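Local atomic coordinates of cytosolic acyl coenzyme A thioester hydrolase (Mus musculus, PDB entry 2V1O), a protein that hydrolyses long-chain acyl-CoAs, palmitoyl-CoA above all, to free fatty acid and coenzyme A, the present chain being its N-terminal HotDog domain. Residues L23-E28 with E66-S71; Y108-L113 with L120-I125; A72-T75 with S81-V84. All coordinates share one frame; numbering follows the deposited sequence.

Contact 1: L23-E28 with E66-S71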
loop_
_atom_site.group_PDB
_atom_site.type_symbol
_atom_site.label_atom_id
_atom_site.label_comp_id
_atom_site.label_asym_id
_atom_site.label_seq_id
_atom_site.Cartn_x
_atom_site.Cartn_y
_atom_site.Cartn_z
ATOM N N LEU A 23 -0.227 -6.770 -14.965
ATOM C CA LEU A 23 -1.287 -6.042 -15.677
ATOM C C LEU A 23 -1.370 -4.594 -15.202
ATOM O O LEU A 23 -1.488 -3.663 -16.014
ATOM C CB LEU A 23 -2.637 -6.746 -15.515
ATOM C CG LEU A 23 -2.824 -8.046 -16.309
ATOM C CD1 LEU A 23 -4.113 -8.738 -15.901
ATOM C CD2 LEU A 23 -2.797 -7.802 -17.825
ATOM N N LYS A 24 -1.301 -4.410 -13.886
ATOM C CA LYS A 24 -1.290 -3.077 -13.307
ATOM C C LYS A 24 -0.106 -2.226 -13.832
ATOM O O LYS A 24 -0.300 -1.064 -14.219
ATOM C CB LYS A 24 -1.288 -3.154 -11.780
ATOM C CG LYS A 24 -1.352 -1.794 -11.113
ATOM C CD LYS A 24 -1.863 -1.921 -9.678
ATOM C CE LYS A 24 -1.099 -1.027 -8.716
ATOM N NZ LYS A 24 -1.298 0.433 -8.950
ATOM N N MET A 25 1.092 -2.809 -13.865
ATOM C CA MET A 25 2.287 -2.077 -14.329
ATOM C C MET A 25 2.170 -1.731 -15.816
ATOM O O MET A 25 2.566 -0.656 -16.249
ATOM C CB MET A 25 3.557 -2.905 -14.113
ATOM C CG MET A 25 3.955 -3.163 -12.647
ATOM S SD MET A 25 5.634 -3.852 -12.568
ATOM C CE MET A 25 5.550 -4.996 -13.939
ATOM N N ILE A 26 1.636 -2.671 -16.587
ATOM C CA ILE A 26 1.405 -2.464 -18.016
ATOM C C ILE A 26 0.524 -1.228 -18.228
ATOM O O ILE A 26 0.855 -0.357 -19.038
ATOM C CB ILE A 26 0.762 -3.711 -18.672
ATOM C CG1 ILE A 26 1.780 -4.858 -18.749
ATOM C CG2 ILE A 26 0.267 -3.386 -20.096
ATOM C CD1 ILE A 26 1.132 -6.227 -18.968
ATOM N N GLU A 27 -0.577 -1.143 -17.481
ATOM C CA GLU A 27 -1.549 -0.056 -17.666
ATOM C C GLU A 27 -0.976 1.284 -17.197
ATOM O O GLU A 27 -1.229 2.310 -17.821
ATOM C CB GLU A 27 -2.876 -0.374 -16.980
ATOM C CG GLU A 27 -4.071 0.395 -17.542
ATOM C CD GLU A 27 -4.223 1.787 -16.943
ATOM O OE1 GLU A 27 -4.293 1.902 -15.702
ATOM O OE2 GLU A 27 -4.281 2.775 -17.713
ATOM N N GLU A 28 -0.173 1.248 -16.136
ATOM C CA GLU A 28 0.539 2.447 -15.654
ATOM C C GLU A 28 1.425 3.052 -16.752
ATOM O O GLU A 28 1.393 4.268 -16.982
ATOM C CB GLU A 28 1.334 2.128 -14.380
ATOM C CG GLU A 28 0.433 1.826 -13.171
ATOM C CD GLU A 28 1.175 1.261 -11.961
ATOM O OE1 GLU A 28 2.215 0.569 -12.123
ATOM O OE2 GLU A 28 0.683 1.487 -10.832
ATOM N N GLU A 66 13.167 -10.403 -8.567
ATOM C CA GLU A 66 13.483 -10.060 -9.959
ATOM C C GLU A 66 12.962 -8.658 -10.271
ATOM O O GLU A 66 12.062 -8.159 -9.586
ATOM C CB GLU A 66 12.940 -11.118 -10.928
ATOM C CG GLU A 66 13.606 -12.473 -10.705
ATOM C CD GLU A 66 13.151 -13.566 -11.657
ATOM O OE1 GLU A 66 12.003 -13.522 -12.156
ATOM O OE2 GLU A 66 13.961 -14.491 -11.887
ATOM N N VAL A 67 13.557 -8.022 -11.279
ATOM C CA VAL A 67 13.193 -6.664 -11.660
ATOM C C VAL A 67 12.312 -6.729 -12.899
ATOM O O VAL A 67 12.714 -7.279 -13.929
ATOM C CB VAL A 67 14.425 -5.771 -11.959
ATOM C CG1 VAL A 67 13.978 -4.412 -12.527
ATOM C CG2 VAL A 67 15.298 -5.588 -10.705
ATOM N N ALA A 68 11.111 -6.176 -12.774
ATOM C CA ALA A 68 10.196 -6.018 -13.896
ATOM C C ALA A 68 10.565 -4.750 -14.669
ATOM O O ALA A 68 10.605 -3.660 -14.099
ATOM C CB ALA A 68 8.780 -5.930 -13.387
ATOM N N HIS A 69 10.864 -4.908 -15.952
ATOM C CA HIS A 69 11.141 -3.781 -16.846
ATOM C C HIS A 69 9.927 -3.592 -17.738
ATOM O O HIS A 69 9.541 -4.518 -18.434
ATOM C CB HIS A 69 12.351 -4.082 -17.737
ATOM C CG HIS A 69 13.674 -3.997 -17.041
ATOM N ND1 HIS A 69 14.168 -5.009 -16.244
ATOM C CD2 HIS A 69 14.634 -3.042 -17.070
ATOM C CE1 HIS A 69 15.359 -4.665 -15.788
ATOM N NE2 HIS A 69 15.667 -3.480 -16.280
ATOM N N VAL A 70 9.330 -2.401 -17.719
ATOM C CA VAL A 70 8.137 -2.120 -18.532
ATOM C C VAL A 70 8.412 -0.962 -19.489
ATOM O O VAL A 70 8.841 0.122 -19.074
ATOM C CB VAL A 70 6.886 -1.835 -17.649
ATOM C CG1 VAL A 70 5.664 -1.548 -18.524
ATOM C CG2 VAL A 70 6.603 -3.005 -16.728
ATOM N N SER A 71 8.185 -1.204 -20.773
ATOM C CA SER A 71 8.448 -0.207 -21.799
ATOM C C SER A 71 7.250 -0.090 -22.738
ATOM O O SER A 71 6.634 -1.088 -23.098
ATOM C CB SER A 71 9.728 -0.552 -22.562
ATOM O OG SER A 71 9.601 -1.784 -23.252
#
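The salt bridge from Lys24 NZ to Glu28 OE2, 2.9 Å long, ties one turn of the helix together on a different side from the one where Met25 meets Ala68 and Val70, and takes no part in that contact. The ammonium nitrogen meets OE2 from above the carboxylate plane. The contact itself is the heart of a HotDog fold: helix 19-38 rests against the antiparallel sheet that curls around it. Segment 23-28 runs beside strand 67-71 at 34° between their directions, with axes 8.5 Å apart at closest approach.

Met25 does nearly all the touching. Its CG stands beside the backbone N and anti to the carbonyl carbon (chi1 -67°), and the chain bends at the sulfur (chi3 -42°), which swings the terminal methyl in between two strand side chains. There Met25 CE sits only 3.4 Å from Ala68 CB, tighter than a usual carbon contact. The same methyl meets Val70 CG2 at 3.6 Å. Farther back, Met25 SD also lies against Ala68 CB, at 3.9 Å, while Met25 CB approaches Val70 CG2. Val70 sends its other branch to the helix backbone, CG1 lying 3.9 Å from Met25 O with Ile26 CA a little farther off. The side chain of Ile26 turns from this strand to Val88 on the adjacent strand 82-91 and to Asn102, Ala104 and Leu106 on 98-112, the strand beyond it.

Around the helix, the carboxylate of Glu27 is held at both oxygens: OE2 by Tyr108 OH, and OE1 by the backbone N of Gly20 in the second subunit.

Dispersion and burial of apolar side chains, the methionine sulfur included, hold helix to strand, with no polar bond between the two segments.

Contact 2: Y108-L113 with L120-I125; sequences YVPLSL and LEVPPI. With COA (coenzyme A), chain G.
Leu120 lies along Pro110 and Ser112, where the loop after strand 98-112 of the HotDog sheet folds back over that strand's end. The two segments are joined by one backbone hydrogen bond, Leu120 N to Pro110 O at 3.0 Å. From there the leucine side chain climbs the strand atom by atom. Its CB rests 4.1 Å from Pro110 O, with the ring CG just beyond, its CG comes up to Ser112 N, and CD1 at the tip reaches Ser112 CA at 4.1 Å. That course follows from a CG set anti to the carbonyl carbon (chi1 -58°).

The Pro110 ring is covered by more than the leucine side chain. The carbonyl O of Leu120 lies against Pro110 CG at 3.4 Å. Val122 CG2 touches both CG and CD of the ring, 3.7 Å from each, and the two side chains cross at about a right angle. Cys38 of helix 19-38 and Cys46 also pack on the proline, so this end of the strand is buried. Ser112 OG is bonded to Glu44 OE2 and to the backbone N of Asn115.

Residues flanking the proline line the coenzyme A pocket. Leu111 CD2 packs on the pantetheine methyl CEP at 3.8 Å, and Val109 CG2 touches the ribose ring oxygen O4B at 3.2 Å.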
loop_
_atom_site.group_PDB
_atom_site.type_symbol
_atom_site.label_atom_id
_atom_site.label_comp_id
_atom_site.label_asym_id
_atom_site.label_seq_id
_atom_site.Cartn_x
_atom_site.Cartn_y
_atom_site.Cartn_z
ATOM N N TYR A 108 -6.345 3.668 -25.593
ATOM C CA TYR A 108 -6.746 4.757 -24.714
ATOM C C TYR A 108 -7.548 5.797 -25.483
ATOM O O TYR A 108 -7.366 5.966 -26.680
ATOM C CB TYR A 108 -5.512 5.427 -24.106
ATOM C CG TYR A 108 -4.825 4.570 -23.074
ATOM C CD1 TYR A 108 -5.145 4.699 -21.717
ATOM C CD2 TYR A 108 -3.868 3.621 -23.446
ATOM C CE1 TYR A 108 -4.535 3.904 -20.756
ATOM C CE2 TYR A 108 -3.245 2.813 -22.475
ATOM C CZ TYR A 108 -3.588 2.966 -21.141
ATOM O OH TYR A 108 -2.988 2.190 -20.169
ATOM N N VAL A 109 -8.415 6.491 -24.765
ATOM C CA VAL A 109 -9.207 7.585 -25.304
ATOM C C VAL A 109 -9.040 8.794 -24.364
ATOM O O VAL A 109 -9.234 8.661 -23.158
ATOM C CB VAL A 109 -10.701 7.177 -25.429
ATOM C CG1 VAL A 109 -11.552 8.346 -25.908
ATOM C CG2 VAL A 109 -10.866 5.954 -26.364
ATOM N N PRO A 110 -8.664 9.968 -24.909
ATOM C CA PRO A 110 -8.512 11.132 -24.033
ATOM C C PRO A 110 -9.852 11.735 -23.624
ATOM O O PRO A 110 -10.714 11.988 -24.474
ATOM C CB PRO A 110 -7.714 12.127 -24.887
ATOM C CG PRO A 110 -8.051 11.768 -26.306
ATOM C CD PRO A 110 -8.347 10.281 -26.320
ATOM N N LEU A 111 -10.005 11.958 -22.322
ATOM C CA LEU A 111 -11.199 12.599 -21.777
ATOM C C LEU A 111 -10.832 13.918 -21.130
ATOM O O LEU A 111 -9.886 13.985 -20.340
ATOM C CB LEU A 111 -11.886 11.687 -20.758
ATOM C CG LEU A 111 -12.310 10.290 -21.246
ATOM C CD1 LEU A 111 -12.960 9.503 -20.114
ATOM C CD2 LEU A 111 -13.250 10.392 -22.441
ATOM N N SER A 112 -11.579 14.964 -21.480
ATOM C CA SER A 112 -11.380 16.295 -20.914
ATOM C C SER A 112 -11.439 16.281 -19.382
ATOM O O SER A 112 -12.264 15.584 -18.778
ATOM C CB SER A 112 -12.423 17.263 -21.476
ATOM O OG SER A 112 -12.299 18.547 -20.894
ATOM N N LEU A 113 -10.542 17.037 -18.760
ATOM C CA LEU A 113 -10.573 17.213 -17.315
ATOM C C LEU A 113 -11.693 18.168 -16.904
ATOM O O LEU A 113 -12.317 17.998 -15.849
ATOM C CB LEU A 113 -9.218 17.714 -16.811
ATOM C CG LEU A 113 -8.090 16.682 -16.812
ATOM C CD1 LEU A 113 -6.732 17.370 -16.739
ATOM C CD2 LEU A 113 -8.260 15.694 -15.659
ATOM N N LEU A 120 -11.804 13.778 -26.672
ATOM C CA LEU A 120 -11.041 14.768 -27.424
ATOM C C LEU A 120 -10.325 14.172 -28.629
ATOM O O LEU A 120 -10.110 12.959 -28.705
ATOM C CB LEU A 120 -10.030 15.470 -26.514
ATOM C CG LEU A 120 -10.599 16.183 -25.283
ATOM C CD1 LEU A 120 -9.473 16.782 -24.497
ATOM C CD2 LEU A 120 -11.614 17.257 -25.682
ATOM N N GLU A 121 -9.975 15.041 -29.573
ATOM C CA GLU A 121 -9.167 14.657 -30.721
ATOM C C GLU A 121 -7.719 14.410 -30.294
ATOM O O GLU A 121 -7.141 15.176 -29.507
ATOM C CB GLU A 121 -9.237 15.726 -31.816
ATOM C CG GLU A 121 -10.605 15.796 -32.498
ATOM C CD GLU A 121 -10.723 16.903 -33.542
ATOM O OE1 GLU A 121 -9.750 17.664 -33.750
ATOM O OE2 GLU A 121 -11.805 17.014 -34.156
ATOM N N VAL A 122 -7.152 13.325 -30.809
ATOM C CA VAL A 122 -5.776 12.928 -30.513
ATOM C C VAL A 122 -4.831 13.558 -31.554
ATOM O O VAL A 122 -5.109 13.495 -32.749
ATOM C CB VAL A 122 -5.634 11.387 -30.552
ATOM C CG1 VAL A 122 -4.180 10.963 -30.437
ATOM C CG2 VAL A 122 -6.448 10.739 -29.430
ATOM N N PRO A 123 -3.722 14.183 -31.101
ATOM C CA PRO A 123 -2.727 14.664 -32.073
ATOM C C PRO A 123 -2.137 13.505 -32.899
ATOM O O PRO A 123 -1.909 12.429 -32.365
ATOM C CB PRO A 123 -1.636 15.299 -31.195
ATOM C CG PRO A 123 -2.256 15.506 -29.853
ATOM C CD PRO A 123 -3.346 14.493 -29.707
ATOM N N PRO A 124 -1.947 13.702 -34.214
ATOM C CA PRO A 124 -1.255 12.658 -34.979
ATOM C C PRO A 124 0.180 12.398 -34.497
ATOM O O PRO A 124 0.857 13.322 -34.045
ATOM C CB PRO A 124 -1.264 13.209 -36.410
ATOM C CG PRO A 124 -2.439 14.143 -36.437
ATOM C CD PRO A 124 -2.407 14.800 -35.079
ATOM N N ILE A 125 0.620 11.142 -34.562
ATOM C CA ILE A 125 2.025 10.800 -34.304
ATOM C C ILE A 125 2.848 10.787 -35.586
ATOM O O ILE A 125 2.301 10.688 -36.681
ATOM C CB ILE A 125 2.201 9.428 -33.593
ATOM C CG1 ILE A 125 1.490 8.295 -34.356
ATOM C CG2 ILE A 125 1.760 9.522 -32.147
ATOM C CD1 ILE A 125 2.017 6.890 -34.019
HETATM N N1A COA G . -11.658 0.175 -27.615
HETATM C C2A COA G . -10.997 0.996 -28.498
HETATM N N3A COA G . -11.553 2.206 -28.845
HETATM C C4A COA G . -12.746 2.574 -28.308
HETATM C C5A COA G . -13.428 1.766 -27.409
HETATM C C6A COA G . -12.870 0.548 -27.059
HETATM N N6A COA G . -13.495 -0.273 -26.218
HETATM N N7A COA G . -14.575 2.400 -27.054
HETATM C C8A COA G . -14.626 3.580 -27.708
HETATM N N9A COA G . -13.503 3.695 -28.482
HETATM C C1B COA G . -13.046 4.858 -29.242
HETATM C C2B COA G . -13.827 5.030 -30.537
HETATM O O2B COA G . -13.355 4.154 -31.535
HETATM C C3B COA G . -13.600 6.508 -30.813
HETATM O O3B COA G . -12.381 6.745 -31.492
HETATM P P3B COA G . -12.342 7.097 -33.067
HETATM O O7A COA G . -12.766 5.870 -33.805
HETATM O O8A COA G . -13.313 8.224 -33.327
HETATM O O9A COA G . -10.932 7.483 -33.437
HETATM C C4B COA G . -13.478 7.114 -29.414
HETATM O O4B COA G . -13.268 6.041 -28.515
HETATM C C5B COA G . -14.709 7.912 -28.999
HETATM O O5B COA G . -15.890 7.182 -29.248
HETATM P P1A COA G . -17.282 7.761 -28.703
HETATM O O1A COA G . -17.309 9.252 -28.901
HETATM O O2A COA G . -18.404 7.029 -29.404
HETATM O O3A COA G . -17.309 7.454 -27.123
HETATM P P2A COA G . -17.891 6.117 -26.453
HETATM O O4A COA G . -17.635 4.893 -27.298
HETATM O O5A COA G . -19.347 6.273 -26.078
HETATM O O6A COA G . -17.038 6.062 -25.095
HETATM C CBP COA G . -15.107 5.683 -23.719
HETATM C CCP COA G . -15.662 5.719 -25.143
HETATM C CDP COA G . -13.722 5.026 -23.749
HETATM C CEP COA G . -14.957 7.135 -23.266
HETATM C CAP COA G . -16.082 4.902 -22.827
HETATM O OAP COA G . -16.270 3.584 -23.303
HETATM C C9P COA G . -15.651 4.859 -21.381
HETATM O O9P COA G . -15.809 5.993 -20.582
HETATM N N8P COA G . -15.138 3.720 -20.936
HETATM C C7P COA G . -14.514 3.608 -19.630
HETATM C C6P COA G . -13.089 4.162 -19.631
HETATM C C5P COA G . -12.485 3.982 -18.256
HETATM O O5P COA G . -12.892 4.687 -17.315
HETATM N N4P COA G . -11.534 3.052 -18.141
HETATM C C3P COA G . -11.172 2.420 -16.875
HETATM C C2P COA G . -12.317 1.602 -16.236
HETATM S S1P COA G . -11.707 1.004 -14.645
#

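Contact 3: A72-T75 with S81-V84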
loop_
_atom_site.group_PDB
_atom_site.type_symbol
_atom_site.label_atom_id
_atom_site.label_comp_id
_atom_site.label_asym_id
_atom_site.label_seq_id
_atom_site.Cartn_x
_atom_site.Cartn_y
_atom_site.Cartn_z
ATOM N N ALA A 72 6.934 1.141 -23.128
ATOM C CA ALA A 72 5.741 1.427 -23.912
ATOM C C ALA A 72 6.073 2.247 -25.146
ATOM O O ALA A 72 7.026 3.040 -25.155
ATOM C CB ALA A 72 4.726 2.172 -23.068
ATOM N N GLU A 73 5.264 2.066 -26.179
ATOM C CA GLU A 73 5.421 2.823 -27.416
ATOM C C GLU A 73 4.039 3.065 -28.018
ATOM O O GLU A 73 3.229 2.147 -28.083
ATOM C CB GLU A 73 6.305 2.046 -28.399
ATOM C CG GLU A 73 6.355 2.638 -29.806
ATOM C CD GLU A 73 7.328 1.936 -30.741
ATOM O OE1 GLU A 73 7.560 0.712 -30.601
ATOM O OE2 GLU A 73 7.857 2.621 -31.638
ATOM N N ILE A 74 3.775 4.301 -28.439
ATOM C CA ILE A 74 2.554 4.607 -29.177
ATOM C C ILE A 74 2.778 4.167 -30.622
ATOM O O ILE A 74 3.688 4.654 -31.294
ATOM C CB ILE A 74 2.178 6.113 -29.136
ATOM C CG1 ILE A 74 1.883 6.558 -27.697
ATOM C CG2 ILE A 74 0.973 6.390 -30.072
ATOM C CD1 ILE A 74 1.842 8.087 -27.507
ATOM N N THR A 75 1.943 3.244 -31.081
ATOM C CA THR A 75 2.130 2.614 -32.381
ATOM C C THR A 75 1.093 3.060 -33.407
ATOM O O THR A 75 1.280 2.869 -34.614
ATOM C CB THR A 75 2.145 1.085 -32.240
ATOM O OG1 THR A 75 0.990 0.658 -31.500
ATOM C CG2 THR A 75 3.405 0.657 -31.492
ATOM N N SER A 81 -8.447 8.140 -30.515
ATOM C CA SER A 81 -7.873 7.048 -29.722
ATOM C C SER A 81 -6.380 6.817 -29.990
ATOM O O SER A 81 -5.847 7.234 -31.024
ATOM C CB SER A 81 -8.688 5.745 -29.872
ATOM O OG SER A 81 -8.312 4.995 -31.017
ATOM N N VAL A 82 -5.731 6.149 -29.035
ATOM C CA VAL A 82 -4.289 5.901 -29.047
ATOM C C VAL A 82 -4.040 4.414 -28.834
ATOM O O VAL A 82 -4.554 3.828 -27.877
ATOM C CB VAL A 82 -3.578 6.675 -27.894
ATOM C CG1 VAL A 82 -2.039 6.432 -27.904
ATOM C CG2 VAL A 82 -3.906 8.168 -27.946
ATOM N N GLU A 83 -3.250 3.809 -29.718
ATOM C CA GLU A 83 -2.826 2.429 -29.533
ATOM C C GLU A 83 -1.428 2.418 -28.922
ATOM O O GLU A 83 -0.524 3.106 -29.411
ATOM C CB GLU A 83 -2.836 1.669 -30.862
ATOM C CG GLU A 83 -2.550 0.183 -30.716
ATOM C CD GLU A 83 -2.144 -0.470 -32.030
ATOM O OE1 GLU A 83 -1.254 0.077 -32.715
ATOM O OE2 GLU A 83 -2.725 -1.522 -32.376
ATOM N N VAL A 84 -1.266 1.651 -27.846
ATOM C CA VAL A 84 0.016 1.558 -27.141
ATOM C C VAL A 84 0.438 0.097 -27.042
ATOM O O VAL A 84 -0.355 -0.761 -26.634
ATOM C CB VAL A 84 -0.054 2.174 -25.699
ATOM C CG1 VAL A 84 1.312 2.075 -25.004
ATOM C CG2 VAL A 84 -0.562 3.640 -25.719
#
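With chi1 at 51°, Thr75 holds OG1 between its backbone N and carbonyl carbon, and Glu83 answers with CG anti to its own N (chi1 -174°) and an extended chain that carries the carboxylate alongside. Thr75 OG1 donates to Glu83 OE1 in a short bond of 2.6 Å, meeting the oxygen from well above the carboxylate plane (44°). Their backbones are joined too, Thr75 N to Glu83 O at 3.0 Å.

These strands form the β-hairpin of 67-77 and 82-91. Ile74 and Val84 make a non-hydrogen-bonded antiparallel pair, and Val84 CA to Glu73 O and Ile74 CA to Glu83 O are each 3.4 Å, a reciprocal pair of CA-H...O contacts. On the face of the sheet that carries Ile74 and Val84, the aliphatic groups mesh: Ile74 CG2 lies 3.7 Å from Val82 CG1, crossing it at a slant, and Ala72 CB meets Val84 CG1 at 3.9 Å. Ile33 and His37 of helix 19-38 cover this layer.

The other carboxylate oxygen, Glu83 OE2, forms a salt bridge with Arg139 NE of helix 130-146, the last of this domain. With both oxygens bound, the carboxylate's rotation should be restrained and its ionisation probably kept, coupling hairpin to helix.

From the N terminus, contact 1 comes first: it closes a 37-residue loop, bringing the front part of helix 19-38 onto strand 67-77. The chain runs straight on from 66-71 into 72-75, where contact 3 closes the short turn of the hairpin with strand 82-91. Contact 2 comes last and closes the six-residue loop beyond strand 98-112. The three follow in series, neither nested nor crossed. Space ties them anyway: a backbone bond from Val82 N to Tyr108 O is one of those between the adjacent strands 82-91 and 98-112, and Val122 packs on Val82. Contacts 1 and 2 lie on opposite sides of the chain's centre, yet Glu27 and Tyr108 join them.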